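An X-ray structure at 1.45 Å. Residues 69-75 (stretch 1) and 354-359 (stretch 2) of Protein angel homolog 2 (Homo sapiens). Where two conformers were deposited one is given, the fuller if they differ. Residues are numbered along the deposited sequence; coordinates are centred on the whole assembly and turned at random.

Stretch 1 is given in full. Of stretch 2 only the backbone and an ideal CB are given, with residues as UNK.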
# COMPACT_ATOMS: atom_id res chain seq x y z
N SER A 69 -8.81 3.34 20.55
CA SER A 69 -8.12 4.31 21.39
C SER A 69 -7.04 3.66 22.25
O SER A 69 -6.10 4.35 22.65
CB SER A 69 -9.14 5.06 22.24
OG SER A 69 -9.76 4.23 23.21
N HIS A 70 -7.14 2.36 22.52
CA HIS A 70 -6.12 1.66 23.29
C HIS A 70 -4.76 1.64 22.59
O HIS A 70 -3.74 1.48 23.27
CB HIS A 70 -6.59 0.23 23.59
CG HIS A 70 -6.81 -0.59 22.36
ND1 HIS A 70 -7.83 -0.34 21.47
CD2 HIS A 70 -6.12 -1.63 21.85
CE1 HIS A 70 -7.76 -1.19 20.47
NE2 HIS A 70 -6.73 -2.00 20.68
N LEU A 71 -4.72 1.78 21.27
CA LEU A 71 -3.47 1.81 20.53
C LEU A 71 -2.74 3.13 20.68
O LEU A 71 -1.55 3.21 20.36
CB LEU A 71 -3.73 1.59 19.04
CG LEU A 71 -4.39 0.27 18.68
CD1 LEU A 71 -4.65 0.19 17.19
CD2 LEU A 71 -3.57 -0.93 19.13
N TYR A 72 -3.45 4.17 21.15
CA TYR A 72 -2.95 5.55 21.15
C TYR A 72 -2.85 6.12 22.56
O TYR A 72 -2.77 7.35 22.72
CB TYR A 72 -3.79 6.43 20.22
CG TYR A 72 -3.92 5.77 18.87
CD1 TYR A 72 -2.79 5.61 18.05
CD2 TYR A 72 -5.11 5.22 18.45
CE1 TYR A 72 -2.88 4.95 16.85
CE2 TYR A 72 -5.21 4.57 17.25
CZ TYR A 72 -4.10 4.43 16.44
OH TYR A 72 -4.23 3.76 15.26
N ARG A 73 -2.82 5.20 23.49
CA ARG A 73 -2.71 5.68 24.96
C ARG A 73 -1.43 6.51 25.26
O ARG A 73 -1.34 7.42 26.14
CB ARG A 73 -2.63 4.45 25.87
CG ARG A 73 -3.93 3.77 26.23
CD ARG A 73 -3.65 2.54 27.14
NE ARG A 73 -2.54 1.73 26.64
CZ ARG A 73 -1.48 1.35 27.36
NH1 ARG A 73 -1.38 1.66 28.65
NH2 ARG A 73 -0.53 0.62 26.79
N HIS A 74 -0.40 6.26 24.43
CA HIS A 74 0.88 6.93 24.62
C HIS A 74 0.87 8.37 24.14
O HIS A 74 1.81 9.11 24.45
CB HIS A 74 1.96 6.15 23.87
CG HIS A 74 1.70 6.04 22.40
ND1 HIS A 74 0.78 5.17 21.86
CD2 HIS A 74 2.24 6.71 21.35
CE1 HIS A 74 0.77 5.30 20.54
NE2 HIS A 74 1.65 6.23 20.21
N CYS A 75 -0.16 8.79 23.41
CA CYS A 75 -0.19 10.10 22.78
C CYS A 75 -0.77 11.15 23.72
O CYS A 75 -1.72 10.88 24.45
CB CYS A 75 -1.10 10.02 21.55
SG CYS A 75 -0.69 8.72 20.42
N UNK A 354 5.24 2.08 10.79
CA UNK A 354 4.13 2.32 11.71
C UNK A 354 4.65 2.09 13.12
O UNK A 354 5.55 1.28 13.33
CB UNK A 354 2.93 1.42 11.40
N UNK A 355 4.11 2.84 14.10
CA UNK A 355 4.63 2.73 15.47
C UNK A 355 3.60 3.24 16.48
O UNK A 355 3.60 4.42 16.84
CB UNK A 355 5.94 3.51 15.61
N UNK A 356 2.78 2.33 17.00
CA UNK A 356 1.84 2.69 18.06
C UNK A 356 2.04 1.79 19.28
O UNK A 356 3.06 1.10 19.37
CB UNK A 356 0.40 2.59 17.56
N UNK A 357 1.11 1.81 20.22
CA UNK A 357 1.28 1.12 21.52
C UNK A 357 1.49 -0.38 21.34
O UNK A 357 2.08 -0.96 22.21
CB UNK A 357 0.06 1.36 22.41
N UNK A 358 0.96 -1.01 20.29
CA UNK A 358 1.07 -2.48 20.17
C UNK A 358 1.90 -2.93 18.96
O UNK A 358 2.06 -4.12 18.83
CB UNK A 358 -0.33 -3.09 20.07
N UNK A 359 2.41 -2.04 18.12
CA UNK A 359 3.12 -2.48 16.90
C UNK A 359 4.15 -1.46 16.41
O UNK A 359 3.83 -0.31 16.36
CB UNK A 359 2.11 -2.75 15.78

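Stretch 1 runs from a 3-10 segment into a type I turn from Tyr72 to Cys75, and it offers stretch 2 the carbonyl of Leu71, the leucine side chain, and the rings of Tyr72 and His74.

Position 354 has extended backbone angles, and its ideal CB finds nothing of stretch 1 within 5.5 Å. The contact sets no rule here, so many residues would do; the deposited Thr354 bonds through OG1 elsewhere in the structure.

Position 355 is also extended, with CA-to-CB sideways and again no neighbour within 5.5 Å of the ideal CB. Cys355 fills it without its side chain approaching closely.

Position 356 points toward stretch 1. Its ideal CB lies 3.5 Å from Leu71 O, 4.0 Å from His74 CE1 and 4.1 Å from Tyr72 CE1, so the start of the side chain is hemmed in, while the leucine methyls offer an apolar surface further out. A flat ring or a slender aliphatic chain would suit. The residue is His356, with chi1 in p. Leu71 CD1 sits over one face of its ring, 4.2 Å from the centroid, a CH-pi contact. The ring also serves its own stretch: the N of 358 donates to His356 ND1 at 3.1 Å, tying the side chain to the backbone two residues on.

Position 357 is the tightest. Phi/psi of -61/-29 turns the chain out of the extended form, and its N donates to Leu71 O at 3.0 Å. The ideal CB is only 3.2 Å from that same Leu71 O and 3.9 Å from His74 ND1. Room is short and a polar ring nitrogen is near, which favours a small residue, alanine or better one with a hydroxyl. Ser357, chi1 in m, brings OG to 2.8 Å from His74 ND1, a hydrogen bond at the edge of the imidazole.

Position 358 also points toward stretch 1, but its nearest offering is apolar: the ideal CB lies 4.0 Å from Leu71 CD2. A chain with a good length of methylenes would suit, whether or not it ended in charge. In Arg358, CD packs 3.7 Å from Leu71 CD2 and 4.2 Å from His70 CD2, at the edge of that ring. The aliphatic part makes the contact, and the guanidinium extends beyond it.

Position 359, sideways and extended, has nothing of stretch 1 nearby, so the contact sets no preference and many residues would serve. Ser359 O accepts from His356 N at 2.9 Å.

Stretch 2 354-359: TCHSRS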
# COMPACT_ATOMS: atom_id res chain seq x y z
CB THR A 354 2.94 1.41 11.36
OG1 THR A 354 1.79 1.79 12.14
CG2 THR A 354 3.24 -0.05 11.64
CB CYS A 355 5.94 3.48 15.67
SG CYS A 355 6.68 3.31 17.35
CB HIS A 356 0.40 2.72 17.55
CG HIS A 356 -0.10 1.44 16.98
ND1 HIS A 356 -0.00 0.23 17.63
CD2 HIS A 356 -0.75 1.18 15.82
CE1 HIS A 356 -0.56 -0.72 16.90
NE2 HIS A 356 -1.02 -0.17 15.79
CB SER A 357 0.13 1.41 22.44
OG SER A 357 0.22 2.71 22.99
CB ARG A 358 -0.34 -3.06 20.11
CG ARG A 358 -1.13 -2.83 21.39
CD ARG A 358 -2.46 -3.56 21.44
NE ARG A 358 -2.31 -5.01 21.42
CZ ARG A 358 -2.19 -5.76 22.50
NH1 ARG A 358 -2.17 -5.22 23.70
NH2 ARG A 358 -2.10 -7.07 22.36
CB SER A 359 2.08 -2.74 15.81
OG SER A 359 2.65 -3.36 14.69
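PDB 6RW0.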